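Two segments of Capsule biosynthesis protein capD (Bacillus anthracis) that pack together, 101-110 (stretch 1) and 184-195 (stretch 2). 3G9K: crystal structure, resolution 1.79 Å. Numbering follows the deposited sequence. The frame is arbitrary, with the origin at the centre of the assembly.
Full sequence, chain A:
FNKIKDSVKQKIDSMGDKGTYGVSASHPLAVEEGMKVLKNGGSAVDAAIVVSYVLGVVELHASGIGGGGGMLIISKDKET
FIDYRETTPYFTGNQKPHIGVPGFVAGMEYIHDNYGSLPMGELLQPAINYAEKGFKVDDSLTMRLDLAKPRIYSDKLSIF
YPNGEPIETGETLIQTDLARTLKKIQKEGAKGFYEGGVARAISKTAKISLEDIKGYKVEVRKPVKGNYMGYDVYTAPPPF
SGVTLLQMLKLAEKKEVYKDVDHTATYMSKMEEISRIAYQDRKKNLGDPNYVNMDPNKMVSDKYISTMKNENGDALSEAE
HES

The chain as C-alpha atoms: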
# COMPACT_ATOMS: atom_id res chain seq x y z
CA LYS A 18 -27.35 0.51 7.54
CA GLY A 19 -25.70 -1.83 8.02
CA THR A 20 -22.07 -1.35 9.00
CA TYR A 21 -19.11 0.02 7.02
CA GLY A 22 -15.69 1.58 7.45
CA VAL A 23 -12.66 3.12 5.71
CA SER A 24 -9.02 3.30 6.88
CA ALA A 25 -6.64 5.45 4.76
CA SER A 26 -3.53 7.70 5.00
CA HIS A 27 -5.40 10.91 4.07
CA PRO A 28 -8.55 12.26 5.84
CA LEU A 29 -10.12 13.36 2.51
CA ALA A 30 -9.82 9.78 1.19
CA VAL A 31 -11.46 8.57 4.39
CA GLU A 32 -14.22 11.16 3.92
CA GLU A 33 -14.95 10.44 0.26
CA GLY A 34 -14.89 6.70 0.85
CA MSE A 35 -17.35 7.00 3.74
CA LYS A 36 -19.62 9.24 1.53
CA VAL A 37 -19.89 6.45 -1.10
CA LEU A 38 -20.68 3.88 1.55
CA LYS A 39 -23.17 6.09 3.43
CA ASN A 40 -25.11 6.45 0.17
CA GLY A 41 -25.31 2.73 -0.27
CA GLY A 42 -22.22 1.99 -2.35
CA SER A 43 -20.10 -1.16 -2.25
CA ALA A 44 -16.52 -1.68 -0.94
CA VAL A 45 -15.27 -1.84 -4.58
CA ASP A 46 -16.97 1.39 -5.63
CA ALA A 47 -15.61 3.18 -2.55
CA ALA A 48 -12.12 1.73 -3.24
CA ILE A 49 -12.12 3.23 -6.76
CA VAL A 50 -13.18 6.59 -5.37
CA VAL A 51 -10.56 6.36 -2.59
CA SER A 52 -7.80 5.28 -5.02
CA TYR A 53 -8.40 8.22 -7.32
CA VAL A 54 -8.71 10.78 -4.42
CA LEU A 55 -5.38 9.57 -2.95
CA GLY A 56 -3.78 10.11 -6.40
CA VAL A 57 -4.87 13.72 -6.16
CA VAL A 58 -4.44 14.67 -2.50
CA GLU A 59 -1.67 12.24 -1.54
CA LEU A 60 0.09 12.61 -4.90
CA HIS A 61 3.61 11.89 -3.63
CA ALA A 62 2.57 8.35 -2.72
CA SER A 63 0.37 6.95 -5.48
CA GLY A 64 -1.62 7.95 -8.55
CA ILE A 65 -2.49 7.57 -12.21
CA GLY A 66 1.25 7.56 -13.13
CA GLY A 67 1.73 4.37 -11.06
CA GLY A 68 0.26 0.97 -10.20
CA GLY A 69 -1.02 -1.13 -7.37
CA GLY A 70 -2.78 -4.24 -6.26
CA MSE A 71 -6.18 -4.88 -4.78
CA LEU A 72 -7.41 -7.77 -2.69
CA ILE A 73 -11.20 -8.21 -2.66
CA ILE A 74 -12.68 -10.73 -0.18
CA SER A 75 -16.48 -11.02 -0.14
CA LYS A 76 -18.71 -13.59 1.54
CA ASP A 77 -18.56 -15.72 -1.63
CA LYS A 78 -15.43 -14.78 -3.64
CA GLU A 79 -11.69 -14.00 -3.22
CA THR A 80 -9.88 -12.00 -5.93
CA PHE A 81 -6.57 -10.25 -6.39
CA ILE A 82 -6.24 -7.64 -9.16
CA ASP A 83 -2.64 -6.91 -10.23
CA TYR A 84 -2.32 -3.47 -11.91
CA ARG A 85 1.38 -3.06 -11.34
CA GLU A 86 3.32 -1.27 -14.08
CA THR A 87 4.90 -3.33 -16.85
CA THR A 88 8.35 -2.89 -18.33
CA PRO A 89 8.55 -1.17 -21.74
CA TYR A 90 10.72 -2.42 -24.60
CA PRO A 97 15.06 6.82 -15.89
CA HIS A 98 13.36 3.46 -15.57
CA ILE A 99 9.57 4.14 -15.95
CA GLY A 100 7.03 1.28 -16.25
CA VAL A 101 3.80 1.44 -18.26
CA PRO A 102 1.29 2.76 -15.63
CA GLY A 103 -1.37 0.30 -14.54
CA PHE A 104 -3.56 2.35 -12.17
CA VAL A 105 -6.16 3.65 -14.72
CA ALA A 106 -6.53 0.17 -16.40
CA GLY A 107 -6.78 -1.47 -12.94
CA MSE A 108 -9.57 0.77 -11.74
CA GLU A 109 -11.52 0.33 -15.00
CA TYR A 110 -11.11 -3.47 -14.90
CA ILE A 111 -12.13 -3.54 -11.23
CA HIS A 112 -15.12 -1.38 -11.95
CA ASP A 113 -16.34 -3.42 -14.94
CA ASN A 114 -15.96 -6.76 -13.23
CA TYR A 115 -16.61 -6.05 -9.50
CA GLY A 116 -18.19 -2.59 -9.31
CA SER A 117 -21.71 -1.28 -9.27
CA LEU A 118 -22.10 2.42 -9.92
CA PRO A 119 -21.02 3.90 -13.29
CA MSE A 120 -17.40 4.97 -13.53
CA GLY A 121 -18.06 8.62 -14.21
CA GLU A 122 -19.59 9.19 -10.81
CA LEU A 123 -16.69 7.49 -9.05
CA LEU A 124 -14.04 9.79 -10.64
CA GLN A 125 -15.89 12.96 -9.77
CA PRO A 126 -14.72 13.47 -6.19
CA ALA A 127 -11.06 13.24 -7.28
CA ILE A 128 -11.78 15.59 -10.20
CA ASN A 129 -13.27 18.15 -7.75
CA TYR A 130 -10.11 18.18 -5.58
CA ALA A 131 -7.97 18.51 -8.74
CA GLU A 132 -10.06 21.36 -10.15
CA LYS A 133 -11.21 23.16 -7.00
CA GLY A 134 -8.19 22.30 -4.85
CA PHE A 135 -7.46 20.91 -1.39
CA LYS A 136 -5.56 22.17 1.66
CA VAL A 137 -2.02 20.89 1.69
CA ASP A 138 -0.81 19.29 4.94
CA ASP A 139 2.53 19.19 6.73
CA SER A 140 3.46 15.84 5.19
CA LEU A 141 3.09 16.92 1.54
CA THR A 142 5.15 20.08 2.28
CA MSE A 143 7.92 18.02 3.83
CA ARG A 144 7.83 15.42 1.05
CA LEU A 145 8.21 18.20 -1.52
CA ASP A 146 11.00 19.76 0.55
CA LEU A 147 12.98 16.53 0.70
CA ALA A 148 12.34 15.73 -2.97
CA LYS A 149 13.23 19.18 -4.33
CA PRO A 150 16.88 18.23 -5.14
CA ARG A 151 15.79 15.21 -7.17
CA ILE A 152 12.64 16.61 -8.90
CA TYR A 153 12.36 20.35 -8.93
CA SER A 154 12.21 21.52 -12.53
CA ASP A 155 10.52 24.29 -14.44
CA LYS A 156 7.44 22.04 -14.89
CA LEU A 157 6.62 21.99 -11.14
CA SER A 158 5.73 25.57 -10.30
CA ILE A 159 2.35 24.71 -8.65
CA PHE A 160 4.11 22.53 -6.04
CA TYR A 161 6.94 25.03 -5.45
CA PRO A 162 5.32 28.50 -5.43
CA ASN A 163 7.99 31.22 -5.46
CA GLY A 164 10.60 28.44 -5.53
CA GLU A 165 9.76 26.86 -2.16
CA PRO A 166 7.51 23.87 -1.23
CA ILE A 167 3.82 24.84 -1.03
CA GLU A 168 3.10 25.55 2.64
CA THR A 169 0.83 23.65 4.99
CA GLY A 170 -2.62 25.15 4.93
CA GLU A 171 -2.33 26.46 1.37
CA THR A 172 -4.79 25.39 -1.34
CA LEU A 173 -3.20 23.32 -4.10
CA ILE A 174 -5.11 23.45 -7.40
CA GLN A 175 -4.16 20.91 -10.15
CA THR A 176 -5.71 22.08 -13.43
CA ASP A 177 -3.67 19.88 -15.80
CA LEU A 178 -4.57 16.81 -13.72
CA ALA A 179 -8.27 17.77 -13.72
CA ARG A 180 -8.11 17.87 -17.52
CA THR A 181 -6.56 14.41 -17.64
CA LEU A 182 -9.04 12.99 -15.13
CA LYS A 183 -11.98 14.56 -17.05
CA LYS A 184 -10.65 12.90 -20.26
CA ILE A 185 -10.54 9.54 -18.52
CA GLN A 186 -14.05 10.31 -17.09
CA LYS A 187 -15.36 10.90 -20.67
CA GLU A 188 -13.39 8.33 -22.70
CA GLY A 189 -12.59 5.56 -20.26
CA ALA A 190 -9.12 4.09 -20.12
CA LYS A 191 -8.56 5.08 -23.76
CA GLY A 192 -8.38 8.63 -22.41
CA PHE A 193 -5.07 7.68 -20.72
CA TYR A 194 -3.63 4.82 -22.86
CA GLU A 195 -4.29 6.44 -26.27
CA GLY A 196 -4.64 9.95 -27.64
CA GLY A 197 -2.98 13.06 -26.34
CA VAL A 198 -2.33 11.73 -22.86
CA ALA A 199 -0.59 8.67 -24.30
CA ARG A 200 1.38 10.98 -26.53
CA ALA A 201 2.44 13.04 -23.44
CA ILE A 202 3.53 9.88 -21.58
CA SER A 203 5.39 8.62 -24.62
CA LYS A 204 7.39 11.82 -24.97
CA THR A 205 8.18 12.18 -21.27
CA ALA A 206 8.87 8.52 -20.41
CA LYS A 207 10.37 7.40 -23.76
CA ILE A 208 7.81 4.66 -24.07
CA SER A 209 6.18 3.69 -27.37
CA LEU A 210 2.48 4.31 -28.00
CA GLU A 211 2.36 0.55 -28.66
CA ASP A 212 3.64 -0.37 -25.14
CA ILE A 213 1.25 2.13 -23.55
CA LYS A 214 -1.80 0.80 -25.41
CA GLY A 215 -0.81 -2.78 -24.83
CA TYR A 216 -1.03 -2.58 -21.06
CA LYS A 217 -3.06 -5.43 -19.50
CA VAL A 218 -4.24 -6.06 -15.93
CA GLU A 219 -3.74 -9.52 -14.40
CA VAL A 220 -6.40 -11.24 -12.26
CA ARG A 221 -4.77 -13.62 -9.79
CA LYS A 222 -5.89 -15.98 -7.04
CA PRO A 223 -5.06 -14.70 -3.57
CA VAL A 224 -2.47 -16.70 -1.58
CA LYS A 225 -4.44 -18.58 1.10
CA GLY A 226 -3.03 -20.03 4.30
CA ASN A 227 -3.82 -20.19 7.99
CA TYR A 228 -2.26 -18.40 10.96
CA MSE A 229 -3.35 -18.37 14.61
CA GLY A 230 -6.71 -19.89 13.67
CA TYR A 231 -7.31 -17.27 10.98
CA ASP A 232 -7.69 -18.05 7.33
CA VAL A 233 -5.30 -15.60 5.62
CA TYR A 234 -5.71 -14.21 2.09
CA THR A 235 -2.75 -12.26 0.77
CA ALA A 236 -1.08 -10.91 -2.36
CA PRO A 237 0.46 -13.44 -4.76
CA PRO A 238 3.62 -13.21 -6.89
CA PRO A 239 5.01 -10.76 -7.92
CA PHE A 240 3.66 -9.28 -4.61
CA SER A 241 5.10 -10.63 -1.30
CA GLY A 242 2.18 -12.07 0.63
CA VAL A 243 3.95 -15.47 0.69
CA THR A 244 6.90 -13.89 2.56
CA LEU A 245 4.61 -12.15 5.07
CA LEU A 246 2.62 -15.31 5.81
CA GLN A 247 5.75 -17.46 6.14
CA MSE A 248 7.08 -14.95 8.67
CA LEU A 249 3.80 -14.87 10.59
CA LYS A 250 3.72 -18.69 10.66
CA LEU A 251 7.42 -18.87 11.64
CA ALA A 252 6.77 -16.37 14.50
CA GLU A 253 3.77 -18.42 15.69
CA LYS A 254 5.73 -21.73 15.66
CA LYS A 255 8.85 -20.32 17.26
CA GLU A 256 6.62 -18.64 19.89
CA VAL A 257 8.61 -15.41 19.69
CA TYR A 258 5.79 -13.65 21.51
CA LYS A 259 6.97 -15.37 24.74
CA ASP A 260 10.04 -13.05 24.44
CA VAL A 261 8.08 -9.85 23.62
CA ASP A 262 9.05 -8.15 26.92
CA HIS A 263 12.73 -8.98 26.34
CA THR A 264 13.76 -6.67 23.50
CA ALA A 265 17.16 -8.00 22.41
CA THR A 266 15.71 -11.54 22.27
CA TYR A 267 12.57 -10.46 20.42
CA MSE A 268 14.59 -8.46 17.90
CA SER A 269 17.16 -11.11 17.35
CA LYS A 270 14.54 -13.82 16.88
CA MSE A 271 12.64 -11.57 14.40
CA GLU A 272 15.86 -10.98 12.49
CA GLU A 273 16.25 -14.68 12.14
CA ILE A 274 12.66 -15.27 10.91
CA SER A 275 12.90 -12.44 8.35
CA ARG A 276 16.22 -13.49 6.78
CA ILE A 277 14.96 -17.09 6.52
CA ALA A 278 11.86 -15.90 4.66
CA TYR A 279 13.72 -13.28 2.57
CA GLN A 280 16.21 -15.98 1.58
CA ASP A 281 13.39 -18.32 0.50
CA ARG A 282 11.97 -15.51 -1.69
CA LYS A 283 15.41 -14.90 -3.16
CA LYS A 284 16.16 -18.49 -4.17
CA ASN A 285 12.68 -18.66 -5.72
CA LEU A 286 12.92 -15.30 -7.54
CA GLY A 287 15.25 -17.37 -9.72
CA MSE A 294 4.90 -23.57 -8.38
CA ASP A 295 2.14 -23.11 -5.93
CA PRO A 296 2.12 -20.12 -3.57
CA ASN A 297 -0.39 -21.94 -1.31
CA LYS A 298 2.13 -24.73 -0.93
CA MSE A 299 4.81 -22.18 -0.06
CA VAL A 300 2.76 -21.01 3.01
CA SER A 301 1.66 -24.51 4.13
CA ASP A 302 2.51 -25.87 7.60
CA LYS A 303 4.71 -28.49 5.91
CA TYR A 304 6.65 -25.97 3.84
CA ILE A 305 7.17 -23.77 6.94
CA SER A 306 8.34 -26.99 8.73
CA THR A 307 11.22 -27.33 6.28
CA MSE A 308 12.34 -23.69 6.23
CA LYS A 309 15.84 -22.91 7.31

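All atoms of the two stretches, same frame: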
# COMPACT_ATOMS: atom_id res chain seq x y z
N VAL A 101 5.07 0.98 -17.69
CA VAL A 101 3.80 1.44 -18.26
C VAL A 101 2.79 1.50 -17.11
O VAL A 101 2.56 0.50 -16.45
CB VAL A 101 3.29 0.50 -19.37
CG1 VAL A 101 1.93 1.00 -19.87
CG2 VAL A 101 4.31 0.43 -20.51
N PRO A 102 2.22 2.67 -16.81
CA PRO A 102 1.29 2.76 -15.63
C PRO A 102 0.05 1.90 -15.73
O PRO A 102 -0.57 1.84 -16.82
CB PRO A 102 0.94 4.25 -15.60
CG PRO A 102 1.96 4.88 -16.35
CD PRO A 102 2.40 3.98 -17.41
N GLY A 103 -0.27 1.21 -14.62
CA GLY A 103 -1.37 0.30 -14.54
C GLY A 103 -2.61 0.77 -13.82
O GLY A 103 -3.68 0.16 -14.01
N PHE A 104 -2.49 1.84 -13.02
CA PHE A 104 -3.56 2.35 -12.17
C PHE A 104 -4.93 2.52 -12.91
O PHE A 104 -5.96 1.96 -12.48
CB PHE A 104 -3.12 3.72 -11.60
CG PHE A 104 -4.07 4.30 -10.60
CD1 PHE A 104 -5.17 5.06 -11.02
CD2 PHE A 104 -3.87 4.12 -9.24
CE1 PHE A 104 -6.08 5.60 -10.11
CE2 PHE A 104 -4.78 4.67 -8.31
CZ PHE A 104 -5.87 5.43 -8.77
N VAL A 105 -4.93 3.33 -13.98
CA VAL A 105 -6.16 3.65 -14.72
C VAL A 105 -6.86 2.38 -15.29
O VAL A 105 -8.08 2.20 -15.12
CB VAL A 105 -5.90 4.73 -15.77
CG1 VAL A 105 -7.12 4.92 -16.71
CG2 VAL A 105 -5.53 6.04 -15.06
N ALA A 106 -6.07 1.50 -15.92
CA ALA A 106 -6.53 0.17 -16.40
C ALA A 106 -7.03 -0.75 -15.27
O ALA A 106 -8.07 -1.43 -15.43
CB ALA A 106 -5.43 -0.53 -17.17
N GLY A 107 -6.35 -0.73 -14.12
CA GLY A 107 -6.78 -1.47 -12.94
C GLY A 107 -8.15 -1.08 -12.45
O GLY A 107 -9.01 -1.93 -12.26
N MSE A 108 -8.31 0.23 -12.24
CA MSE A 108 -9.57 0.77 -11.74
C MSE A 108 -10.72 0.49 -12.71
O MSE A 108 -11.82 0.10 -12.29
CB MSE A 108 -9.45 2.28 -11.48
CG MSE A 108 -8.46 2.67 -10.36
SE MSE A 108 -8.81 1.79 -8.66
CE MSE A 108 -7.17 0.83 -8.39
N GLU A 109 -10.46 0.63 -14.03
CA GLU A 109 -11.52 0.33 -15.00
C GLU A 109 -11.89 -1.14 -15.01
O GLU A 109 -13.08 -1.47 -15.08
CB GLU A 109 -11.16 0.76 -16.41
CG GLU A 109 -12.29 0.47 -17.42
CD GLU A 109 -12.07 1.21 -18.70
OE1 GLU A 109 -12.25 2.44 -18.71
OE2 GLU A 109 -11.68 0.56 -19.68
N TYR A 110 -10.90 -2.03 -14.98
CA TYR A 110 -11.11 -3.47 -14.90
C TYR A 110 -11.88 -3.90 -13.64
O TYR A 110 -12.80 -4.71 -13.67
CB TYR A 110 -9.78 -4.23 -14.93
CG TYR A 110 -9.97 -5.73 -14.95
CD1 TYR A 110 -10.31 -6.44 -13.79
CD2 TYR A 110 -9.87 -6.45 -16.15
CE1 TYR A 110 -10.53 -7.79 -13.82
CE2 TYR A 110 -10.08 -7.83 -16.19
CZ TYR A 110 -10.41 -8.47 -15.03
OH TYR A 110 -10.64 -9.83 -15.05
N LYS A 184 -10.77 13.68 -19.01
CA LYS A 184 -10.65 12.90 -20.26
C LYS A 184 -10.89 11.43 -20.02
O LYS A 184 -11.55 10.76 -20.79
CB LYS A 184 -9.26 13.09 -20.90
CG LYS A 184 -9.23 12.78 -22.42
CD LYS A 184 -7.90 13.23 -23.02
CE LYS A 184 -7.88 13.25 -24.54
NZ LYS A 184 -7.97 11.96 -25.22
N ILE A 185 -10.31 10.92 -18.94
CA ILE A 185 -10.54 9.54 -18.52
C ILE A 185 -12.05 9.36 -18.15
O ILE A 185 -12.65 8.33 -18.45
CB ILE A 185 -9.65 9.21 -17.30
CG1 ILE A 185 -8.18 9.13 -17.69
CG2 ILE A 185 -10.10 7.92 -16.62
CD1 ILE A 185 -7.23 9.13 -16.51
N GLN A 186 -12.63 10.36 -17.49
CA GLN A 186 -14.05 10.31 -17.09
C GLN A 186 -14.93 10.17 -18.35
O GLN A 186 -15.88 9.38 -18.36
CB GLN A 186 -14.44 11.52 -16.28
CG GLN A 186 -15.91 11.56 -15.83
CD GLN A 186 -16.18 12.81 -15.08
OE1 GLN A 186 -15.94 13.89 -15.60
NE2 GLN A 186 -16.64 12.69 -13.84
N LYS A 187 -14.61 10.92 -19.40
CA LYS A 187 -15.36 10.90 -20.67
C LYS A 187 -15.06 9.68 -21.54
O LYS A 187 -15.99 9.04 -22.08
CB LYS A 187 -15.08 12.15 -21.47
CG LYS A 187 -15.72 12.08 -22.85
CD LYS A 187 -15.67 13.41 -23.51
CE LYS A 187 -16.61 13.50 -24.69
NZ LYS A 187 -16.71 14.95 -25.01
N GLU A 188 -13.79 9.35 -21.70
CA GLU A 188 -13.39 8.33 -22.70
C GLU A 188 -13.07 6.94 -22.15
O GLU A 188 -12.86 6.00 -22.92
CB GLU A 188 -12.20 8.85 -23.51
CG GLU A 188 -12.39 10.26 -24.07
CD GLU A 188 -11.21 10.72 -24.88
OE1 GLU A 188 -10.30 9.88 -25.12
OE2 GLU A 188 -11.23 11.89 -25.33
N GLY A 189 -13.06 6.80 -20.84
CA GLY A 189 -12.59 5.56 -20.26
C GLY A 189 -11.08 5.52 -20.30
O GLY A 189 -10.42 6.53 -20.52
N ALA A 190 -10.55 4.31 -20.17
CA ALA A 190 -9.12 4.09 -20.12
C ALA A 190 -8.41 4.54 -21.38
O ALA A 190 -7.25 5.00 -21.32
CB ALA A 190 -8.84 2.61 -19.86
N LYS A 191 -9.11 4.51 -22.51
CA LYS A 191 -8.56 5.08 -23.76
C LYS A 191 -8.11 6.53 -23.61
O LYS A 191 -7.23 6.98 -24.34
CB LYS A 191 -9.58 5.01 -24.92
CG LYS A 191 -9.81 3.58 -25.45
CD LYS A 191 -10.78 3.55 -26.63
CE LYS A 191 -10.82 2.17 -27.28
NZ LYS A 191 -9.53 1.84 -27.97
N GLY A 192 -8.76 7.27 -22.72
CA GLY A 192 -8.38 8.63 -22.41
C GLY A 192 -7.00 8.80 -21.82
O GLY A 192 -6.51 9.90 -21.76
N PHE A 193 -6.44 7.71 -21.28
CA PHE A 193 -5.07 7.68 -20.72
C PHE A 193 -4.11 6.94 -21.66
O PHE A 193 -3.03 7.46 -21.93
CB PHE A 193 -5.11 7.01 -19.36
CG PHE A 193 -3.78 6.98 -18.62
CD1 PHE A 193 -3.43 8.00 -17.75
CD2 PHE A 193 -2.92 5.88 -18.73
CE1 PHE A 193 -2.25 7.97 -17.04
CE2 PHE A 193 -1.73 5.85 -18.02
CZ PHE A 193 -1.38 6.88 -17.19
N TYR A 194 -4.51 5.74 -22.15
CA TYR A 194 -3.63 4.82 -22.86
C TYR A 194 -3.57 5.06 -24.37
O TYR A 194 -2.83 4.40 -25.07
CB TYR A 194 -4.01 3.38 -22.54
CG TYR A 194 -3.81 2.98 -21.10
CD1 TYR A 194 -2.57 2.56 -20.63
CD2 TYR A 194 -4.84 3.14 -20.18
CE1 TYR A 194 -2.38 2.25 -19.31
CE2 TYR A 194 -4.67 2.83 -18.87
CZ TYR A 194 -3.43 2.37 -18.42
OH TYR A 194 -3.29 2.06 -17.10
N GLU A 195 -4.30 6.07 -24.86
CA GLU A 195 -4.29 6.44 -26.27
C GLU A 195 -4.47 7.94 -26.31
O GLU A 195 -4.62 8.56 -25.28
CB GLU A 195 -5.38 5.73 -27.06
CG GLU A 195 -5.33 4.21 -26.98
CD GLU A 195 -6.51 3.57 -27.70
OE1 GLU A 195 -6.95 4.11 -28.72
OE2 GLU A 195 -6.99 2.53 -27.25
O HOH W 1 -2.56 4.46 -15.06

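The amino terminus of a helix presents backbone NH groups that no preceding turn of the helix can satisfy, and a side chain from a distant segment can meet that need while packing against the same turn. The contact between 101-110 and 184-195 in CapD, which buries 446 Å², illustrates the principle through V105 and Y194, with E109 adding a polar anchor.

Y194, with chi1 in the m well and its CA-to-CB bond pointing toward the other stretch, places its hydroxyl at the start of the helix at 104-110. This hydroxyl serves as both donor and acceptor: Y194 OH donates to P102 O at 2.7 Å and accepts from A106 N at 3.1 Å, both partners lying at the ring edge. A water extends the arrangement, accepting from V105 N at 2.8 Å and donating to Y194 OH at 3.2 Å. Tyrosine suits this buried site because one residue supplies the hydroxyl and an apolar ring, whose CE2 lies 3.8 Å from V105 CB.

V105 covers the most surface, and its branched side chain fills the space between the helices. V105 CG2 sits over one face of the F193 ring, 4.2 Å from the centroid in a CH-pi contact, and also 3.8 Å from I185 CD1. V105 CG1 meets F193 CB at 3.9 Å and A190 CB at 4.3 Å. P102 borders the same ring at its edge, with P102 CB 3.9 Å from F193 CZ.

One helical turn beyond V105, E109 reaches across to the turn after helix 184-188, where E109 OE1 accepts a hydrogen bond from A190 N at 2.9 Å. G189 suits this turn: its positive phi would jam a CB against the preceding carbonyl, and a CB would also lie only 3.1 Å from E109 OE1. The backbones come nearest here, with A106 CA and A190 CA 6.0 Å apart.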